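Local coordinates for protein peptidase S15/CocE/NonD (Thaumarchaeota archaeon SCGC AB-539-E09, PDB 4PF1) that is an aminopeptidase of the alpha/beta-hydrolase fold that probably cleaves peptides from their N-terminal end as a serine peptidase of the S15 family, at residues Lys506-Trp511 with Gln525-Ala530; Ala474-Lys479 with Gly569-Val574. One frame throughout, in Å; residues are numbered along the deposited sequence. Where two conformers were deposited one is given.

Interaction 1 of 2, residues Lys506-Trp511 with Gln525-Ala530; sequences KIIDVW and QQMLSA
L528 and S529 both face I507, a classic beta bulge between antiparallel strands 502-510 and 525-534 of a four-stranded sheet in the C-terminal domain of this S15-family peptidase. The carbonyl of I507 takes two N-H groups: L528 N lies 2.9 Å from I507 O, in the carbonyl plane, while S529 N makes a weak bond to the same oxygen. I507 N returns a short bond to S529 O (2.7 Å). One extra residue is thus absorbed, and the register shifts by one between I507 and I508. Beyond it D509 N binds Q526 O at 2.9 Å, and the bond from Q526 N to D509 O is weak. On the face shared by K506, I508 and V510, the K506 chain passes obliquely by M527, its CD 3.8 Å from M527 SD, and A530 CB packs against K506 CG. I508 CG2, anti to the backbone N, reaches Q525 CB at 3.8 Å. At the strand end W511 NE1 donates to Q526 OE1 over 3.2 Å, nearly straight at 168°. The oxygen lies in the indole plane and offers a lone pair, although ring and amide planes are 63° apart. Q526 CG stands anti to its backbone N (chi1 -176°), and the bend at chi2 turns CD; the amide NE2 adds a weak bond to M527 O. Polar ends are satisfied beyond the pair: K506 NZ by Q461, Q575 and Q577, D509 OD2 by H564, S529 OG by P560 O. The buried Q526 amide thus has the indole N-H at its oxygen and a weak bond at its nitrogen, which should favour one orientation of the amide where strand 502-510 ends, beside the start of strand 525-534.

Interaction 2 of 2, residues Ala474-Lys479 with Gly569-Val574; sequences ATEPLK and GHRIMV
T475 and I572 exchange two bonds where strand 471-474 gives way to a loop beside strand 571-577. T475 N donates to I572 O at 3.0 Å, and I572 N answers not to a carbonyl but to the side-chain oxygen T475 OG1, 3.1 Å away and almost straight at 175°. The T475 rotamer makes this possible: OG1 sits between the backbone N and the carbonyl carbon (chi1 71°), the crowded position, facing I572 N. The hydroxyl in turn donates to E476 O from above that carbonyl plane, so one oxygen both accepts and donates. CG2, anti to the carbonyl carbon, rests 3.9 Å from I572 CB. R571 sends its side chain alongside the loop, extended from CG to NE in the conformer given. Its CD lies 3.2 Å from T475 O, and its guanidinium has P477 CD over the centre of one face, 3.8 Å from CZ. The E476 chain, bent at chi2, runs beside it in the same direction, but E476 OE1 stays 4.0 Å from R571 NH1 and well out of the guanidinium plane, so any attraction is one of charge alone, with no N-H pointing at the oxygen. R571 also packs on R237 of the second subunit. Farther along, L478 N binds H570 O, and G569 N binds L478 O at 2.8 Å. L478 CG also comes within 3.4 Å of H570 O, while its CD1 approaches I572 CD1 and the branch touches F566. H570 itself turns away, its ND1 bonded to D509. At the other end A474 faces M573 as a non-hydrogen-bonded pair, with CB near M573 CE. The arrangement is that of an antiparallel sheet edge whose outermost strand, 471-474, stops at A474 while the following loop goes on pairing through a threonine hydroxyl and backbone bonds.

How the interactions relate
From the N terminus the chain builds the ten-stranded mixed sheet before it reaches strand 471-474 and the loop that follows A474. It continues through strands 482-486 and 489-496, then along strand 502-510, out through a stretch without helix or strand, and back as strand 525-534, closing interaction 1 with 13 residues in between. Only after strands 553-558 and 562-566 does 569-574 arrive to close interaction 2, so interaction 1 is nested inside its loop of 89 residues. Strand 571-577 lies between strands 471-474 and 502-510, which joins both contacts in one four-stranded antiparallel sheet. I508 N probably bonds to M573 O across the shared seam.

Interaction 1 of 2, residues Lys506-Trp511 with Gln525-Ala530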
loop_
_atom_site.group_PDB
_atom_site.type_symbol
_atom_site.label_atom_id
_atom_site.label_comp_id
_atom_site.label_asym_id
_atom_site.label_seq_id
_atom_site.Cartn_x
_atom_site.Cartn_y
_atom_site.Cartn_z
ATOM N N LYS A 506 26.891 12.719 13.737
ATOM C CA LYS A 506 26.239 12.283 12.498
ATOM C C LYS A 506 26.683 13.109 11.302
ATOM O O LYS A 506 26.707 14.341 11.388
ATOM C CB LYS A 506 24.710 12.390 12.601
ATOM C CG LYS A 506 24.067 11.800 13.835
ATOM C CD LYS A 506 22.570 12.022 13.739
ATOM C CE LYS A 506 21.884 11.947 15.063
ATOM N NZ LYS A 506 20.553 12.611 15.022
ATOM N N ILE A 507 26.978 12.445 10.170
ATOM C CA ILE A 507 27.253 13.114 8.893
ATOM C C ILE A 507 26.010 12.920 8.041
ATOM O O ILE A 507 25.518 11.795 7.920
ATOM C CB ILE A 507 28.554 12.617 8.188
ATOM C CG1 ILE A 507 29.803 13.090 8.953
ATOM C CG2 ILE A 507 28.602 13.076 6.704
ATOM C CD1 ILE A 507 31.036 12.392 8.569
ATOM N N ILE A 508 25.476 14.006 7.494
ATOM C CA ILE A 508 24.227 13.963 6.750
ATOM C C ILE A 508 24.358 14.641 5.382
ATOM O O ILE A 508 25.033 15.667 5.249
ATOM C CB ILE A 508 23.114 14.637 7.622
ATOM C CG1 ILE A 508 22.670 13.724 8.788
ATOM C CG2 ILE A 508 21.915 15.116 6.800
ATOM C CD1 ILE A 508 22.514 14.452 10.115
ATOM N N ASP A 509 23.679 14.067 4.374
ATOM C CA ASP A 509 23.540 14.674 3.067
ATOM C C ASP A 509 22.150 15.294 3.019
ATOM O O ASP A 509 21.157 14.565 3.025
ATOM C CB ASP A 509 23.746 13.641 1.934
ATOM C CG ASP A 509 23.598 14.211 0.521
ATOM O OD1 ASP A 509 22.732 15.087 0.319
ATOM O OD2 ASP A 509 24.309 13.742 -0.383
ATOM N N VAL A 510 22.074 16.629 3.037
ATOM C CA VAL A 510 20.798 17.344 2.960
ATOM C C VAL A 510 20.417 17.478 1.490
ATOM O O VAL A 510 21.111 18.154 0.732
ATOM C CB VAL A 510 20.823 18.730 3.668
ATOM C CG1 VAL A 510 19.428 19.349 3.715
ATOM C CG2 VAL A 510 21.406 18.625 5.067
ATOM N N TRP A 511 19.324 16.824 1.089
ATOM C CA TRP A 511 18.832 16.863 -0.284
ATOM C C TRP A 511 18.330 18.287 -0.615
ATOM O O TRP A 511 18.003 19.035 0.313
ATOM C CB TRP A 511 17.733 15.802 -0.480
ATOM C CG TRP A 511 18.269 14.396 -0.584
ATOM C CD1 TRP A 511 19.088 13.758 0.306
ATOM C CD2 TRP A 511 18.018 13.458 -1.640
ATOM N NE1 TRP A 511 19.360 12.485 -0.130
ATOM C CE2 TRP A 511 18.719 12.273 -1.324
ATOM C CE3 TRP A 511 17.260 13.501 -2.827
ATOM C CZ2 TRP A 511 18.685 11.137 -2.147
ATOM C CZ3 TRP A 511 17.227 12.376 -3.641
ATOM C CH2 TRP A 511 17.929 11.211 -3.298
ATOM N N GLN A 525 17.028 15.070 5.166
ATOM C CA GLN A 525 18.293 15.057 5.894
ATOM C C GLN A 525 18.762 13.607 6.034
ATOM O O GLN A 525 18.657 13.001 7.106
ATOM C CB GLN A 525 18.147 15.744 7.264
ATOM C CG GLN A 525 18.063 17.268 7.170
ATOM C CD GLN A 525 18.000 17.940 8.523
ATOM O OE1 GLN A 525 18.350 17.365 9.553
ATOM N NE2 GLN A 525 17.601 19.205 8.539
ATOM N N GLN A 526 19.227 13.042 4.914
ATOM C CA GLN A 526 19.662 11.655 4.812
ATOM C C GLN A 526 20.925 11.398 5.618
ATOM O O GLN A 526 21.993 11.904 5.259
ATOM C CB GLN A 526 19.904 11.293 3.338
ATOM C CG GLN A 526 20.284 9.827 3.108
ATOM C CD GLN A 526 21.365 9.681 2.070
ATOM O OE1 GLN A 526 21.287 10.235 0.960
ATOM N NE2 GLN A 526 22.398 8.925 2.405
ATOM N N MET A 527 20.824 10.559 6.670
ATOM C CA MET A 527 21.996 10.168 7.445
ATOM C C MET A 527 22.918 9.345 6.543
ATOM O O MET A 527 22.428 8.545 5.735
ATOM C CB MET A 527 21.601 9.395 8.707
ATOM C CG MET A 527 22.706 9.376 9.753
ATOM S SD MET A 527 22.098 9.070 11.423
ATOM C CE MET A 527 21.744 7.297 11.316
ATOM N N LEU A 528 24.232 9.599 6.616
ATOM C CA LEU A 528 25.203 8.961 5.726
ATOM C C LEU A 528 26.271 8.176 6.502
ATOM O O LEU A 528 26.637 7.073 6.095
ATOM C CB LEU A 528 25.853 10.044 4.841
ATOM C CG LEU A 528 26.802 9.569 3.750
ATOM C CD1 LEU A 528 26.038 9.005 2.557
ATOM C CD2 LEU A 528 27.703 10.688 3.309
ATOM N N SER A 529 26.781 8.756 7.595
ATOM C CA SER A 529 27.784 8.130 8.455
ATOM C C SER A 529 27.640 8.687 9.850
ATOM O O SER A 529 27.734 9.897 10.035
ATOM C CB SER A 529 29.190 8.372 7.914
ATOM O OG SER A 529 30.180 7.852 8.784
ATOM N N ALA A 530 27.357 7.821 10.831
ATOM C CA ALA A 530 27.145 8.260 12.204
ATOM C C ALA A 530 27.591 7.218 13.216
ATOM O O ALA A 530 27.440 6.018 12.979
ATOM C CB ALA A 530 25.674 8.584 12.419
#

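Interaction 2 of 2, residues Ala474-Lys479 with Gly569-Val574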
loop_
_atom_site.group_PDB
_atom_site.type_symbol
_atom_site.label_atom_id
_atom_site.label_comp_id
_atom_site.label_asym_id
_atom_site.label_seq_id
_atom_site.Cartn_x
_atom_site.Cartn_y
_atom_site.Cartn_z
ATOM N N ALA A 474 25.549 23.128 9.001
ATOM C CA ALA A 474 25.375 22.772 7.597
ATOM C C ALA A 474 26.076 23.754 6.680
ATOM O O ALA A 474 26.131 24.949 6.976
ATOM C CB ALA A 474 23.890 22.710 7.248
ATOM N N THR A 475 26.607 23.250 5.557
ATOM C CA THR A 475 27.236 24.082 4.527
ATOM C C THR A 475 26.134 24.778 3.730
ATOM O O THR A 475 24.964 24.424 3.873
ATOM C CB THR A 475 28.114 23.214 3.583
ATOM O OG1 THR A 475 27.266 22.411 2.756
ATOM C CG2 THR A 475 29.111 22.332 4.325
ATOM N N GLU A 476 26.497 25.728 2.858
ATOM C CA GLU A 476 25.521 26.329 1.946
ATOM C C GLU A 476 25.289 25.320 0.797
ATOM O O GLU A 476 26.107 24.401 0.658
ATOM C CB GLU A 476 26.021 27.694 1.426
ATOM C CG GLU A 476 25.844 28.844 2.416
ATOM C CD GLU A 476 24.434 29.078 2.938
ATOM O OE1 GLU A 476 23.496 29.169 2.113
ATOM O OE2 GLU A 476 24.273 29.191 4.174
ATOM N N PRO A 477 24.185 25.391 0.002
ATOM C CA PRO A 477 24.018 24.405 -1.090
ATOM C C PRO A 477 25.227 24.405 -2.029
ATOM O O PRO A 477 25.692 25.476 -2.433
ATOM C CB PRO A 477 22.743 24.866 -1.809
ATOM C CG PRO A 477 22.040 25.733 -0.840
ATOM C CD PRO A 477 23.086 26.379 0.007
ATOM N N LEU A 478 25.777 23.210 -2.310
ATOM C CA LEU A 478 26.965 23.040 -3.150
ATOM C C LEU A 478 26.691 23.424 -4.594
ATOM O O LEU A 478 25.635 23.092 -5.131
ATOM C CB LEU A 478 27.487 21.594 -3.079
ATOM C CG LEU A 478 27.945 21.094 -1.701
ATOM C CD1 LEU A 478 28.279 19.640 -1.753
ATOM C CD2 LEU A 478 29.146 21.883 -1.180
ATOM N N LYS A 479 27.638 24.140 -5.216
ATOM C CA LYS A 479 27.509 24.588 -6.602
ATOM C C LYS A 479 28.118 23.562 -7.561
ATOM O O LYS A 479 27.764 23.532 -8.739
ATOM C CB LYS A 479 28.150 25.968 -6.786
ATOM C CG LYS A 479 27.351 27.086 -6.123
ATOM C CD LYS A 479 27.647 28.439 -6.741
ATOM C CE LYS A 479 26.436 29.343 -6.736
ATOM N NZ LYS A 479 25.439 28.946 -7.769
ATOM N N GLY A 569 23.402 21.434 -5.202
ATOM C CA GLY A 569 22.136 21.737 -4.541
ATOM C C GLY A 569 22.007 21.065 -3.184
ATOM O O GLY A 569 21.161 21.454 -2.373
ATOM N N HIS A 570 22.851 20.042 -2.925
ATOM C CA HIS A 570 22.878 19.333 -1.643
ATOM C C HIS A 570 23.764 20.068 -0.634
ATOM O O HIS A 570 24.650 20.826 -1.032
ATOM C CB HIS A 570 23.397 17.884 -1.816
ATOM C CG HIS A 570 22.489 16.973 -2.583
ATOM N ND1 HIS A 570 21.825 15.931 -1.965
ATOM C CD2 HIS A 570 22.212 16.941 -3.908
ATOM C CE1 HIS A 570 21.154 15.311 -2.921
ATOM N NE2 HIS A 570 21.355 15.882 -4.107
ATOM N N ARG A 571 23.530 19.832 0.664
ATOM C CA ARG A 571 24.337 20.402 1.746
ATOM C C ARG A 571 24.997 19.283 2.542
ATOM O O ARG A 571 24.458 18.174 2.610
ATOM C CB ARG A 571 23.477 21.259 2.698
ATOM C CG ARG A 571 22.795 22.478 2.084
ATOM C CD ARG A 571 22.033 23.222 3.169
ATOM N NE ARG A 571 21.008 24.122 2.639
ATOM C CZ ARG A 571 20.887 25.401 2.983
ATOM N NH1 ARG A 571 21.744 25.953 3.833
ATOM N NH2 ARG A 571 19.915 26.142 2.468
ATOM N N ILE A 572 26.143 19.577 3.172
ATOM C CA ILE A 572 26.811 18.626 4.068
ATOM C C ILE A 572 26.410 19.049 5.477
ATOM O O ILE A 572 26.563 20.221 5.828
ATOM C CB ILE A 572 28.355 18.542 3.883
ATOM C CG1 ILE A 572 28.734 18.269 2.407
ATOM C CG2 ILE A 572 28.942 17.467 4.821
ATOM C CD1 ILE A 572 30.169 18.583 2.035
ATOM N N MET A 573 25.820 18.133 6.252
ATOM C CA MET A 573 25.356 18.453 7.597
ATOM C C MET A 573 26.054 17.621 8.664
ATOM O O MET A 573 26.374 16.451 8.446
ATOM C CB MET A 573 23.831 18.263 7.694
ATOM C CG MET A 573 23.254 18.523 9.075
ATOM S SD MET A 573 21.462 18.360 9.109
ATOM C CE MET A 573 20.982 19.978 8.508
ATOM N N VAL A 574 26.267 18.239 9.828
ATOM C CA VAL A 574 26.808 17.596 11.014
ATOM C C VAL A 574 25.817 17.816 12.171
ATOM O O VAL A 574 25.424 18.956 12.443
ATOM C CB VAL A 574 28.246 18.085 11.357
ATOM C CG1 VAL A 574 28.685 17.603 12.743
ATOM C CG2 VAL A 574 29.241 17.634 10.296
#